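Side-chain contacts in L-lysine 6-monooxygenase (Pseudomonas syringae pv. tomato, PDB 5CQF), which probably uses FAD and NADPH to hydroxylate the side-chain amine of lysine or ornithine in siderophore biosynthesis: residues A[327-332]-A[336-341]; A[208-213]-A[314-319]; A[221-226]-A[230-235]. All coordinates share one frame; numbering follows the deposited sequence.

Contact 1. Residues A[327-332]-A[336-341]; sequences RVELTD and QRTRVL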
ATOM      1  N   ARG A 327       9.421 -26.457 -32.910  1.00 54.59           N
ATOM      2  CA  ARG A 327       9.999 -25.391 -33.704  1.00 56.51           C
ATOM      3  C   ARG A 327       8.851 -24.427 -34.018  1.00 53.04           C
ATOM      4  O   ARG A 327       7.905 -24.770 -34.724  1.00 52.39           O
ATOM      5  CB  ARG A 327      10.630 -25.958 -34.971  1.00 61.84           C
ATOM      6  CG  ARG A 327      11.452 -24.972 -35.797  1.00 69.28           C
ATOM      7  CD  ARG A 327      11.817 -25.575 -37.164  1.00 78.81           C
ATOM      8  NE  ARG A 327      12.358 -24.621 -38.157  1.00 84.68           N
ATOM      9  CZ  ARG A 327      11.657 -23.689 -38.823  1.00 87.27           C
ATOM     10  NH1 ARG A 327      10.343 -23.501 -38.616  1.00 84.31           N
ATOM     11  NH2 ARG A 327      12.288 -22.911 -39.698  1.00 88.75           N
ATOM     12  N   VAL A 328       8.924 -23.225 -33.454  1.00 50.97           N
ATOM     13  CA  VAL A 328       7.802 -22.285 -33.504  1.00 48.52           C
ATOM     14  C   VAL A 328       8.184 -21.033 -34.263  1.00 47.37           C
ATOM     15  O   VAL A 328       9.181 -20.377 -33.937  1.00 45.04           O
ATOM     16  CB  VAL A 328       7.357 -21.877 -32.096  1.00 46.71           C
ATOM     17  CG1 VAL A 328       6.096 -21.051 -32.179  1.00 47.40           C
ATOM     18  CG2 VAL A 328       7.122 -23.106 -31.230  1.00 46.82           C
ATOM     19  N   GLU A 329       7.403 -20.703 -35.283  1.00 46.49           N
ATOM     20  CA  GLU A 329       7.660 -19.503 -36.051  1.00 48.67           C
ATOM     21  C   GLU A 329       6.715 -18.430 -35.583  1.00 48.11           C
ATOM     22  O   GLU A 329       5.496 -18.621 -35.631  1.00 47.05           O
ATOM     23  CB  GLU A 329       7.458 -19.734 -37.561  1.00 51.70           C
ATOM     24  CG  GLU A 329       7.857 -18.529 -38.420  1.00 52.43           C
ATOM     25  CD  GLU A 329       7.378 -18.621 -39.859  1.00 53.95           C
ATOM     26  OE1 GLU A 329       6.146 -18.587 -40.097  1.00 52.55           O
ATOM     27  OE2 GLU A 329       8.237 -18.708 -40.756  1.00 56.86           O
ATOM     28  N   LEU A 330       7.287 -17.295 -35.168  1.00 48.86           N
ATOM     29  CA  LEU A 330       6.522 -16.095 -34.827  1.00 45.53           C
ATOM     30  C   LEU A 330       6.567 -15.072 -35.942  1.00 44.90           C
ATOM     31  O   LEU A 330       7.596 -14.881 -36.583  1.00 45.11           O
ATOM     32  CB  LEU A 330       7.090 -15.428 -33.573  1.00 44.65           C
ATOM     33  CG  LEU A 330       7.272 -16.243 -32.295  1.00 44.68           C
ATOM     34  CD1 LEU A 330       7.591 -15.336 -31.110  1.00 42.54           C
ATOM     35  CD2 LEU A 330       6.033 -17.069 -32.009  1.00 44.77           C
ATOM     36  N   THR A 331       5.460 -14.377 -36.130  1.00 43.15           N
ATOM     37  CA  THR A 331       5.403 -13.279 -37.052  1.00 43.34           C
ATOM     38  C   THR A 331       4.934 -12.044 -36.294  1.00 43.80           C
ATOM     39  O   THR A 331       3.889 -12.070 -35.636  1.00 41.24           O
ATOM     40  CB  THR A 331       4.468 -13.626 -38.234  1.00 43.43           C
ATOM     41  OG1 THR A 331       5.052 -14.692 -38.979  1.00 44.67           O
ATOM     42  CG2 THR A 331       4.256 -12.449 -39.160  1.00 43.79           C
ATOM     43  N   ASP A 332       5.728 -10.974 -36.359  1.00 45.64           N
ATOM     44  CA  ASP A 332       5.298  -9.680 -35.851  1.00 45.38           C
ATOM     45  C   ASP A 332       4.259  -9.141 -36.822  1.00 48.07           C
ATOM     46  O   ASP A 332       4.543  -8.943 -37.980  1.00 48.49           O
ATOM     47  CB  ASP A 332       6.472  -8.729 -35.731  1.00 44.73           C
ATOM     48  CG  ASP A 332       6.048  -7.320 -35.379  1.00 47.26           C
ATOM     49  OD1 ASP A 332       4.966  -6.873 -35.841  1.00 48.49           O
ATOM     50  OD2 ASP A 332       6.799  -6.645 -34.631  1.00 49.41           O
ATOM     51  N   GLN A 336       5.836  -7.562 -40.185  1.00 56.51           N
ATOM     52  CA  GLN A 336       5.913  -8.845 -40.900  1.00 58.86           C
ATOM     53  C   GLN A 336       7.242  -9.600 -40.684  1.00 55.76           C
ATOM     54  O   GLN A 336       7.408 -10.679 -41.211  1.00 57.95           O
ATOM     55  CB  GLN A 336       5.580  -8.693 -42.408  1.00 63.85           C
ATOM     56  CG  GLN A 336       4.196  -8.097 -42.711  1.00 70.60           C
ATOM     57  CD  GLN A 336       3.033  -8.958 -42.197  1.00 77.72           C
ATOM     58  OE1 GLN A 336       3.067 -10.198 -42.276  1.00 83.64           O
ATOM     59  NE2 GLN A 336       2.001  -8.302 -41.662  1.00 77.23           N
ATOM     60  N   ARG A 337       8.173  -9.062 -39.904  1.00 57.05           N
ATOM     61  CA  ARG A 337       9.413  -9.781 -39.581  1.00 60.93           C
ATOM     62  C   ARG A 337       9.062 -11.093 -38.872  1.00 57.35           C
ATOM     63  O   ARG A 337       8.099 -11.144 -38.096  1.00 53.04           O
ATOM     64  CB  ARG A 337      10.338  -8.928 -38.676  1.00 69.63           C
ATOM     65  CG  ARG A 337      11.690  -8.503 -39.273  1.00 79.69           C
ATOM     66  CD  ARG A 337      11.614  -7.326 -40.252  1.00 84.69           C
ATOM     67  NE  ARG A 337      11.483  -6.017 -39.598  1.00 85.48           N
ATOM     68  CZ  ARG A 337      11.304  -4.858 -40.245  1.00 86.70           C
ATOM     69  NH1 ARG A 337      11.246  -4.831 -41.577  1.00 86.75           N
ATOM     70  NH2 ARG A 337      11.174  -3.718 -39.563  1.00 81.55           N
ATOM     71  N   THR A 338       9.816 -12.153 -39.157  1.00 54.67           N
ATOM     72  CA  THR A 338       9.583 -13.459 -38.542  1.00 53.18           C
ATOM     73  C   THR A 338      10.797 -13.849 -37.750  1.00 54.27           C
ATOM     74  O   THR A 338      11.872 -13.310 -37.972  1.00 56.35           O
ATOM     75  CB  THR A 338       9.381 -14.593 -39.561  1.00 52.67           C
ATOM     76  OG1 THR A 338      10.527 -14.664 -40.405  1.00 57.62           O
ATOM     77  CG2 THR A 338       8.139 -14.386 -40.419  1.00 53.79           C
ATOM     78  N   ARG A 339      10.611 -14.798 -36.830  1.00 54.22           N
ATOM     79  CA  ARG A 339      11.721 -15.495 -36.161  1.00 55.31           C
ATOM     80  C   ARG A 339      11.275 -16.858 -35.667  1.00 53.24           C
ATOM     81  O   ARG A 339      10.086 -17.130 -35.548  1.00 50.34           O
ATOM     82  CB  ARG A 339      12.281 -14.678 -35.003  1.00 56.90           C
ATOM     83  CG  ARG A 339      11.229 -14.241 -34.021  1.00 59.87           C
ATOM     84  CD  ARG A 339      11.579 -12.907 -33.406  1.00 63.06           C
ATOM     85  NE  ARG A 339      12.716 -13.049 -32.520  1.00 67.26           N
ATOM     86  CZ  ARG A 339      13.119 -12.107 -31.682  1.00 70.37           C
ATOM     87  NH1 ARG A 339      14.167 -12.351 -30.908  1.00 70.73           N
ATOM     88  NH2 ARG A 339      12.481 -10.930 -31.614  1.00 68.79           N
ATOM     89  N   VAL A 340      12.248 -17.712 -35.396  1.00 55.12           N
ATOM     90  CA  VAL A 340      12.002 -19.090 -35.004  1.00 55.39           C
ATOM     91  C   VAL A 340      12.474 -19.287 -33.563  1.00 54.40           C
ATOM     92  O   VAL A 340      13.513 -18.770 -33.188  1.00 54.90           O
ATOM     93  CB  VAL A 340      12.749 -20.053 -35.963  1.00 57.68           C
ATOM     94  CG1 VAL A 340      12.634 -21.512 -35.525  1.00 57.52           C
ATOM     95  CG2 VAL A 340      12.223 -19.880 -37.379  1.00 56.62           C
ATOM     96  N   LEU A 341      11.680 -20.013 -32.773  1.00 56.69           N
ATOM     97  CA  LEU A 341      12.008 -20.408 -31.386  1.00 56.47           C
ATOM     98  C   LEU A 341      11.963 -21.912 -31.285  1.00 55.48           C
ATOM     99  O   LEU A 341      11.025 -22.543 -31.780  1.00 57.52           O
ATOM    100  CB  LEU A 341      10.968 -19.875 -30.403  1.00 55.48           C
ATOM    101  CG  LEU A 341      10.894 -18.366 -30.253  1.00 58.31           C
ATOM    102  CD1 LEU A 341       9.678 -17.956 -29.433  1.00 59.19           C
ATOM    103  CD2 LEU A 341      12.176 -17.851 -29.615  1.00 62.43           C
TER

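Contact 2. Residues A[208-213]-A[314-319]; sequences LVLGSG and SVISAI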
ATOM      1  N   LEU A 208       7.217 -22.164 -24.018  1.00 35.15           N
ATOM      2  CA  LEU A 208       6.539 -21.066 -24.683  1.00 36.72           C
ATOM      3  C   LEU A 208       5.179 -20.962 -24.079  1.00 35.98           C
ATOM      4  O   LEU A 208       4.508 -21.965 -23.939  1.00 37.01           O
ATOM      5  CB  LEU A 208       6.414 -21.340 -26.171  1.00 38.58           C
ATOM      6  CG  LEU A 208       5.884 -20.139 -26.949  1.00 40.37           C
ATOM      7  CD1 LEU A 208       6.467 -20.129 -28.340  1.00 42.69           C
ATOM      8  CD2 LEU A 208       4.366 -20.101 -27.049  1.00 41.46           C
ATOM      9  N   VAL A 209       4.788 -19.766 -23.674  1.00 36.18           N
ATOM     10  CA  VAL A 209       3.460 -19.534 -23.123  1.00 36.70           C
ATOM     11  C   VAL A 209       2.754 -18.466 -23.966  1.00 37.33           C
ATOM     12  O   VAL A 209       3.208 -17.325 -24.050  1.00 35.23           O
ATOM     13  CB  VAL A 209       3.536 -19.078 -21.651  1.00 37.49           C
ATOM     14  CG1 VAL A 209       2.166 -18.835 -21.078  1.00 36.77           C
ATOM     15  CG2 VAL A 209       4.245 -20.116 -20.797  1.00 40.74           C
ATOM     16  N   LEU A 210       1.659 -18.857 -24.603  1.00 37.46           N
ATOM     17  CA  LEU A 210       0.916 -17.980 -25.498  1.00 39.33           C
ATOM     18  C   LEU A 210      -0.217 -17.324 -24.727  1.00 37.64           C
ATOM     19  O   LEU A 210      -0.998 -18.011 -24.062  1.00 38.33           O
ATOM     20  CB  LEU A 210       0.343 -18.821 -26.627  1.00 42.44           C
ATOM     21  CG  LEU A 210      -0.515 -18.163 -27.714  1.00 45.67           C
ATOM     22  CD1 LEU A 210       0.321 -17.241 -28.586  1.00 47.57           C
ATOM     23  CD2 LEU A 210      -1.162 -19.238 -28.574  1.00 46.45           C
ATOM     24  N   GLY A 211      -0.298 -16.005 -24.782  1.00 36.02           N
ATOM     25  CA  GLY A 211      -1.458 -15.309 -24.218  1.00 36.75           C
ATOM     26  C   GLY A 211      -1.108 -14.197 -23.270  1.00 35.70           C
ATOM     27  O   GLY A 211       0.020 -14.135 -22.762  1.00 34.97           O
ATOM     28  N   SER A 212      -2.090 -13.342 -23.011  1.00 36.05           N
ATOM     29  CA  SER A 212      -1.852 -12.096 -22.289  1.00 36.98           C
ATOM     30  C   SER A 212      -2.683 -11.895 -21.015  1.00 37.55           C
ATOM     31  O   SER A 212      -2.472 -10.927 -20.304  1.00 38.86           O
ATOM     32  CB  SER A 212      -2.062 -10.916 -23.242  1.00 37.66           C
ATOM     33  OG  SER A 212      -1.151 -10.977 -24.343  1.00 37.38           O
ATOM     34  N   GLY A 213      -3.615 -12.794 -20.726  1.00 37.58           N
ATOM     35  CA  GLY A 213      -4.438 -12.700 -19.523  1.00 37.40           C
ATOM     36  C   GLY A 213      -3.840 -13.336 -18.270  1.00 38.24           C
ATOM     37  O   GLY A 213      -2.678 -13.769 -18.244  1.00 36.13           O
ATOM     38  N   SER A 314       2.710 -10.252 -31.808  1.00 39.58           N
ATOM     39  CA  SER A 314       3.118 -11.476 -32.478  1.00 39.24           C
ATOM     40  C   SER A 314       2.072 -12.567 -32.511  1.00 41.70           C
ATOM     41  O   SER A 314       1.266 -12.706 -31.573  1.00 41.68           O
ATOM     42  CB  SER A 314       4.370 -12.042 -31.830  1.00 39.50           C
ATOM     43  OG  SER A 314       5.422 -11.109 -31.949  1.00 43.17           O
ATOM     44  N   VAL A 315       2.109 -13.354 -33.596  1.00 41.42           N
ATOM     45  CA  VAL A 315       1.332 -14.560 -33.688  1.00 43.63           C
ATOM     46  C   VAL A 315       2.247 -15.704 -34.021  1.00 44.76           C
ATOM     47  O   VAL A 315       3.351 -15.510 -34.509  1.00 45.54           O
ATOM     48  CB  VAL A 315       0.209 -14.502 -34.753  1.00 46.68           C
ATOM     49  CG1 VAL A 315      -0.849 -13.473 -34.381  1.00 46.07           C
ATOM     50  CG2 VAL A 315       0.767 -14.231 -36.139  1.00 47.76           C
ATOM     51  N   ILE A 316       1.776 -16.903 -33.725  1.00 44.95           N
ATOM     52  CA  ILE A 316       2.440 -18.115 -34.135  1.00 45.91           C
ATOM     53  C   ILE A 316       1.913 -18.422 -35.523  1.00 47.25           C
ATOM     54  O   ILE A 316       0.712 -18.657 -35.711  1.00 48.91           O
ATOM     55  CB  ILE A 316       2.138 -19.273 -33.170  1.00 46.73           C
ATOM     56  CG1 ILE A 316       2.661 -18.907 -31.781  1.00 46.98           C
ATOM     57  CG2 ILE A 316       2.750 -20.575 -33.683  1.00 49.57           C
ATOM     58  CD1 ILE A 316       2.737 -20.062 -30.808  1.00 48.90           C
ATOM     59  N   SER A 317       2.824 -18.385 -36.484  1.00 47.10           N
ATOM     60  CA  SER A 317       2.523 -18.544 -37.896  1.00 48.83           C
ATOM     61  C   SER A 317       2.871 -19.952 -38.411  1.00 49.11           C
ATOM     62  O   SER A 317       2.451 -20.337 -39.492  1.00 47.94           O
ATOM     63  CB  SER A 317       3.320 -17.490 -38.669  1.00 50.81           C
ATOM     64  OG  SER A 317       4.715 -17.644 -38.430  1.00 53.43           O
ATOM     65  N   ALA A 318       3.679 -20.689 -37.655  1.00 49.64           N
ATOM     66  CA  ALA A 318       3.931 -22.119 -37.908  1.00 51.03           C
ATOM     67  C   ALA A 318       4.497 -22.794 -36.655  1.00 49.39           C
ATOM     68  O   ALA A 318       5.190 -22.169 -35.860  1.00 47.92           O
ATOM     69  CB  ALA A 318       4.877 -22.315 -39.090  1.00 49.69           C
ATOM     70  N   ILE A 319       4.208 -24.077 -36.504  1.00 52.71           N
ATOM     71  CA  ILE A 319       4.711 -24.869 -35.389  1.00 53.48           C
ATOM     72  C   ILE A 319       4.786 -26.331 -35.803  1.00 56.12           C
ATOM     73  O   ILE A 319       3.889 -26.831 -36.476  1.00 58.91           O
ATOM     74  CB  ILE A 319       3.799 -24.707 -34.149  1.00 51.44           C
ATOM     75  CG1 ILE A 319       4.250 -25.622 -33.009  1.00 51.81           C
ATOM     76  CG2 ILE A 319       2.345 -24.993 -34.485  1.00 50.51           C
ATOM     77  CD1 ILE A 319       3.664 -25.245 -31.666  1.00 51.26           C
TER

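Contact 3. Residues A[221-226]-A[230-235]; sequences LELVSR and IEVHSV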
ATOM      1  N   LEU A 221       4.439 -17.480 -14.042  1.00 35.39           N
ATOM      2  CA  LEU A 221       4.964 -17.378 -12.685  1.00 37.28           C
ATOM      3  C   LEU A 221       5.271 -18.738 -12.102  1.00 39.03           C
ATOM      4  O   LEU A 221       6.312 -18.925 -11.459  1.00 39.68           O
ATOM      5  CB  LEU A 221       3.987 -16.639 -11.784  1.00 39.49           C
ATOM      6  CG  LEU A 221       4.392 -16.381 -10.321  1.00 41.02           C
ATOM      7  CD1 LEU A 221       5.645 -15.534 -10.226  1.00 40.57           C
ATOM      8  CD2 LEU A 221       3.253 -15.653  -9.623  1.00 42.12           C
ATOM      9  N   GLU A 222       4.383 -19.692 -12.331  1.00 39.51           N
ATOM     10  CA  GLU A 222       4.536 -20.982 -11.716  1.00 42.65           C
ATOM     11  C   GLU A 222       5.738 -21.689 -12.343  1.00 43.84           C
ATOM     12  O   GLU A 222       6.539 -22.344 -11.638  1.00 40.80           O
ATOM     13  CB  GLU A 222       3.259 -21.796 -11.836  1.00 47.24           C
ATOM     14  CG  GLU A 222       3.388 -23.260 -11.395  1.00 55.68           C
ATOM     15  CD  GLU A 222       3.516 -23.470  -9.886  1.00 60.76           C
ATOM     16  OE1 GLU A 222       3.036 -22.617  -9.106  1.00 62.44           O
ATOM     17  OE2 GLU A 222       4.074 -24.524  -9.487  1.00 65.63           O
ATOM     18  N   LEU A 223       5.907 -21.532 -13.652  1.00 43.43           N
ATOM     19  CA  LEU A 223       7.042 -22.162 -14.309  1.00 41.82           C
ATOM     20  C   LEU A 223       8.373 -21.586 -13.820  1.00 43.71           C
ATOM     21  O   LEU A 223       9.253 -22.351 -13.419  1.00 43.32           O
ATOM     22  CB  LEU A 223       6.956 -22.037 -15.809  1.00 40.37           C
ATOM     23  CG  LEU A 223       5.799 -22.767 -16.466  1.00 42.06           C
ATOM     24  CD1 LEU A 223       5.806 -22.399 -17.936  1.00 41.24           C
ATOM     25  CD2 LEU A 223       5.891 -24.290 -16.283  1.00 42.37           C
ATOM     26  N   VAL A 224       8.548 -20.261 -13.863  1.00 43.02           N
ATOM     27  CA  VAL A 224       9.811 -19.692 -13.399  1.00 43.38           C
ATOM     28  C   VAL A 224       9.966 -19.874 -11.883  1.00 45.89           C
ATOM     29  O   VAL A 224      11.065 -19.774 -11.378  1.00 49.31           O
ATOM     30  CB  VAL A 224       9.998 -18.197 -13.745  1.00 43.94           C
ATOM     31  CG1 VAL A 224      10.008 -17.973 -15.244  1.00 42.23           C
ATOM     32  CG2 VAL A 224       8.939 -17.333 -13.074  1.00 44.90           C
ATOM     33  N   SER A 225       8.887 -20.147 -11.162  1.00 45.53           N
ATOM     34  CA  SER A 225       8.997 -20.449  -9.732  1.00 48.48           C
ATOM     35  C   SER A 225       9.495 -21.851  -9.444  1.00 48.61           C
ATOM     36  O   SER A 225      10.095 -22.076  -8.427  1.00 49.21           O
ATOM     37  CB  SER A 225       7.654 -20.288  -9.012  1.00 46.69           C
ATOM     38  OG  SER A 225       7.306 -18.937  -8.953  1.00 50.96           O
ATOM     39  N   ARG A 226       9.205 -22.803 -10.298  1.00 51.69           N
ATOM     40  CA  ARG A 226       9.417 -24.188  -9.927  1.00 53.64           C
ATOM     41  C   ARG A 226      10.845 -24.630 -10.119  1.00 53.57           C
ATOM     42  O   ARG A 226      11.235 -25.625  -9.559  1.00 51.86           O
ATOM     43  CB  ARG A 226       8.520 -25.097 -10.749  1.00 55.92           C
ATOM     44  CG  ARG A 226       7.074 -25.054 -10.327  1.00 59.23           C
ATOM     45  CD  ARG A 226       6.700 -26.202  -9.413  1.00 64.85           C
ATOM     46  NE  ARG A 226       5.399 -26.727  -9.825  1.00 67.74           N
ATOM     47  CZ  ARG A 226       5.183 -27.946 -10.313  1.00 68.37           C
ATOM     48  NH1 ARG A 226       3.948 -28.288 -10.649  1.00 71.69           N
ATOM     49  NH2 ARG A 226       6.174 -28.834 -10.451  1.00 66.96           N
ATOM     50  N   ILE A 230      14.594 -22.950 -15.887  1.00 46.12           N
ATOM     51  CA  ILE A 230      13.519 -22.827 -16.882  1.00 43.68           C
ATOM     52  C   ILE A 230      13.546 -21.462 -17.564  1.00 45.30           C
ATOM     53  O   ILE A 230      13.720 -20.418 -16.909  1.00 46.20           O
ATOM     54  CB  ILE A 230      12.150 -23.045 -16.243  1.00 42.48           C
ATOM     55  CG1 ILE A 230      11.873 -24.522 -16.107  1.00 43.09           C
ATOM     56  CG2 ILE A 230      11.029 -22.447 -17.080  1.00 42.22           C
ATOM     57  CD1 ILE A 230      10.505 -24.818 -15.524  1.00 43.29           C
ATOM     58  N   GLU A 231      13.377 -21.478 -18.877  1.00 45.59           N
ATOM     59  CA  GLU A 231      13.273 -20.260 -19.681  1.00 47.07           C
ATOM     60  C   GLU A 231      11.904 -20.199 -20.326  1.00 40.89           C
ATOM     61  O   GLU A 231      11.397 -21.198 -20.811  1.00 39.68           O
ATOM     62  CB  GLU A 231      14.379 -20.231 -20.740  1.00 55.13           C
ATOM     63  CG  GLU A 231      15.698 -19.826 -20.116  1.00 65.56           C
ATOM     64  CD  GLU A 231      16.908 -20.137 -20.964  1.00 79.37           C
ATOM     65  OE1 GLU A 231      16.902 -21.163 -21.713  1.00 80.72           O
ATOM     66  OE2 GLU A 231      17.882 -19.348 -20.836  1.00 88.48           O
ATOM     67  N   VAL A 232      11.286 -19.036 -20.296  1.00 37.51           N
ATOM     68  CA  VAL A 232       9.930 -18.925 -20.743  1.00 37.43           C
ATOM     69  C   VAL A 232       9.872 -17.891 -21.845  1.00 37.44           C
ATOM     70  O   VAL A 232      10.367 -16.801 -21.672  1.00 36.93           O
ATOM     71  CB  VAL A 232       9.008 -18.509 -19.601  1.00 36.35           C
ATOM     72  CG1 VAL A 232       7.610 -18.266 -20.134  1.00 36.72           C
ATOM     73  CG2 VAL A 232       8.974 -19.573 -18.531  1.00 36.25           C
ATOM     74  N   HIS A 233       9.257 -18.249 -22.967  1.00 38.08           N
ATOM     75  CA  HIS A 233       8.989 -17.313 -24.058  1.00 38.25           C
ATOM     76  C   HIS A 233       7.506 -17.007 -24.089  1.00 36.80           C
ATOM     77  O   HIS A 233       6.691 -17.893 -24.314  1.00 37.56           O
ATOM     78  CB  HIS A 233       9.435 -17.922 -25.377  1.00 40.24           C
ATOM     79  CG  HIS A 233      10.870 -18.341 -25.359  1.00 42.17           C
ATOM     80  ND1 HIS A 233      11.887 -17.520 -25.788  1.00 44.43           N
ATOM     81  CD2 HIS A 233      11.460 -19.465 -24.899  1.00 42.66           C
ATOM     82  CE1 HIS A 233      13.043 -18.134 -25.623  1.00 44.59           C
ATOM     83  NE2 HIS A 233      12.810 -19.314 -25.076  1.00 44.99           N
ATOM     84  N   SER A 234       7.190 -15.739 -23.864  1.00 34.60           N
ATOM     85  CA  SER A 234       5.869 -15.266 -23.609  1.00 34.03           C
ATOM     86  C   SER A 234       5.460 -14.440 -24.795  1.00 34.17           C
ATOM     87  O   SER A 234       6.008 -13.358 -25.028  1.00 32.82           O
ATOM     88  CB  SER A 234       5.883 -14.422 -22.319  1.00 35.17           C
ATOM     89  OG  SER A 234       4.625 -13.842 -22.030  1.00 36.73           O
ATOM     90  N   VAL A 235       4.489 -14.961 -25.548  1.00 35.27           N
ATOM     91  CA  VAL A 235       4.048 -14.387 -26.821  1.00 35.49           C
ATOM     92  C   VAL A 235       2.692 -13.736 -26.668  1.00 36.45           C
ATOM     93  O   VAL A 235       1.764 -14.351 -26.134  1.00 37.26           O
ATOM     94  CB  VAL A 235       3.948 -15.461 -27.906  1.00 36.29           C
ATOM     95  CG1 VAL A 235       3.374 -14.883 -29.175  1.00 36.90           C
ATOM     96  CG2 VAL A 235       5.328 -16.061 -28.201  1.00 36.77           C
TER

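Contact 1. Residues A[327-332]-A[336-341]
In the beta hairpin of strands 325-332 and 338-343, Val328 pairs with Leu341 and Leu330 with Arg339, each an antiparallel hydrogen-bonded pair. Val328 N donates to Leu341 O at 2.8 Å, and Leu330 N to Arg339 O also at 2.8 Å; the return bonds run from Leu341 N to Val328 O and from Arg339 N to Leu330 O. The ladder runs on toward the turn, where Asp332 N reaches Arg337 O at 2.9 Å. Between these rungs lie the non-hydrogen-bonded pairs Glu329-Val340 and Thr331-Thr338. Val328, Leu330, Arg339 and Leu341 share one face of the hairpin. There Leu330 CD1 meets Leu341 CD1 at 3.7 Å, the two leucines crossing at a slant, with Tyr311 packing against both. On the other face, with Glu329 and Val340, Thr331 and Thr338 point the same way, side by side. Thr338 has chi1 58°, which turns CG2 rather than the hydroxyl toward its neighbour, 3.4 Å from Thr331 OG1; Thr331 OG1 is hydrogen-bonded to Ser317 OG, as is Glu329 OE1. Farther along, Arg327 stretches out with CG trans to the backbone N (chi1 -171°) and lays its guanidinium over Val340, whose CG1 sits 4.0 Å above the centre of the plane. At the turn, Asp332 OD1 accepts from the backbone N of Phe334 and of Ser335, and OD2 bonds Tyr261 of the second subunit.

Contact 2. Residues A[208-213]-A[314-319]
Ile316 carries this contact alone on its side, reaching from strand 314-322 toward Leu208 and Leu210 of strand 206-210. Ser314 starts the edge strand with its hydroxyl turned back to Ala312 O, while its side chain rests on Val235. Val315 then points away from strand 206-210. At Ile316 the side chain swings toward the parallel sheet: chi1 of -62° sets CG1 opposite the carbonyl carbon and a trans chi2 of -166° extends the chain, so that CD1 meets Leu208 CD2 tip to tip at 4.1 Å. Lower on the same side chain, Ile316 CG1 is 4.3 Å from Leu210 CD1. The backbones stay well apart, Leu210 CA and Ile316 CA being 8.8 Å from each other. Val328 and Leu330 of strand 325-332 also pack on Ile316. Next come Ser317 and Ala318, which both face Glu329 in a classic beta bulge. Ile319, beyond it, packs on Leu181. Past Leu210, segment 208-213 continues into the glycine turn Gly211-Ser212-Gly213, with Gly213 as N-cap of helix 214-226, a strand-turn-helix consistent with the Rossmann-type binding of NADP. The backbone angles at Gly211 themselves call for glycine. Between these two segments, then, the antiparallel sheet meets the parallel sheet through a small, purely aliphatic contact, which rests on dispersion and burial and fixes no direction.

Contact 3. Residues A[221-226]-A[230-235]
Val232 and Ile230 fit against Leu223 and Val224 where helix 214-226 returns to strand 231-235, the second half of a Rossmann-type beta-alpha-beta unit. The main bump is Val232 CG2. It enters the hollow between two consecutive helix residues, 3.8 Å from Val224 CG1 and 4.2 Å from Leu223 CB. Val224 and Val232 cross at about a right angle, one methyl branch of each doing the touching. On Val232, chi1 of 174° places CG1 across from the backbone N and leaves CG2 to face the helix. A second bump comes from Ile230, just before the strand: its CD1 lies against the helix backbone, 3.5 Å from Leu223 O, and its CG2 is 4.3 Å from Leu223 CB. Leu223 is therefore touched at its root by both Ile230 and Val232, and its side chain also packs on Phe192, Leu196 and Trp207. Val209 backs Val232 from the neighbouring strand. Arg307 gives NH1 to Val224 O and NH2 to Ile230 O, tying helix and strand together with one guanidinium. Within the helix, Arg226 NE meets Glu222 OE2 at 2.6 Å in a salt bridge lying in the guanidinium plane. Leu221 O, one turn before Ser225, accepts Ser225 N at 2.9 Å and Ser225 OG at 2.7 Å, the two donors arriving from opposite faces of the carbonyl plane.

Along the chain, segment 208-213 comes first, then both halves of contact 3, then segment 314-319, and finally the hairpin of contact 1. Contacts 2 and 3 share the parallel sheet, where strands 206-210 and 231-235 are neighbours; their centres are about 14 Å apart. Contacts 1 and 2 share the three-stranded antiparallel sheet, with centres about 10 Å apart, and strand 325-332 lies in its middle. Contacts 1 and 3, about 19 Å apart between centres, still touch through Leu330 with Val235 and Leu341 with His233. The face carrying Ile316, Val328, Leu330 and Leu341 thus packs on the parallel sheet, whose strand-turn-helix is consistent with NADP binding.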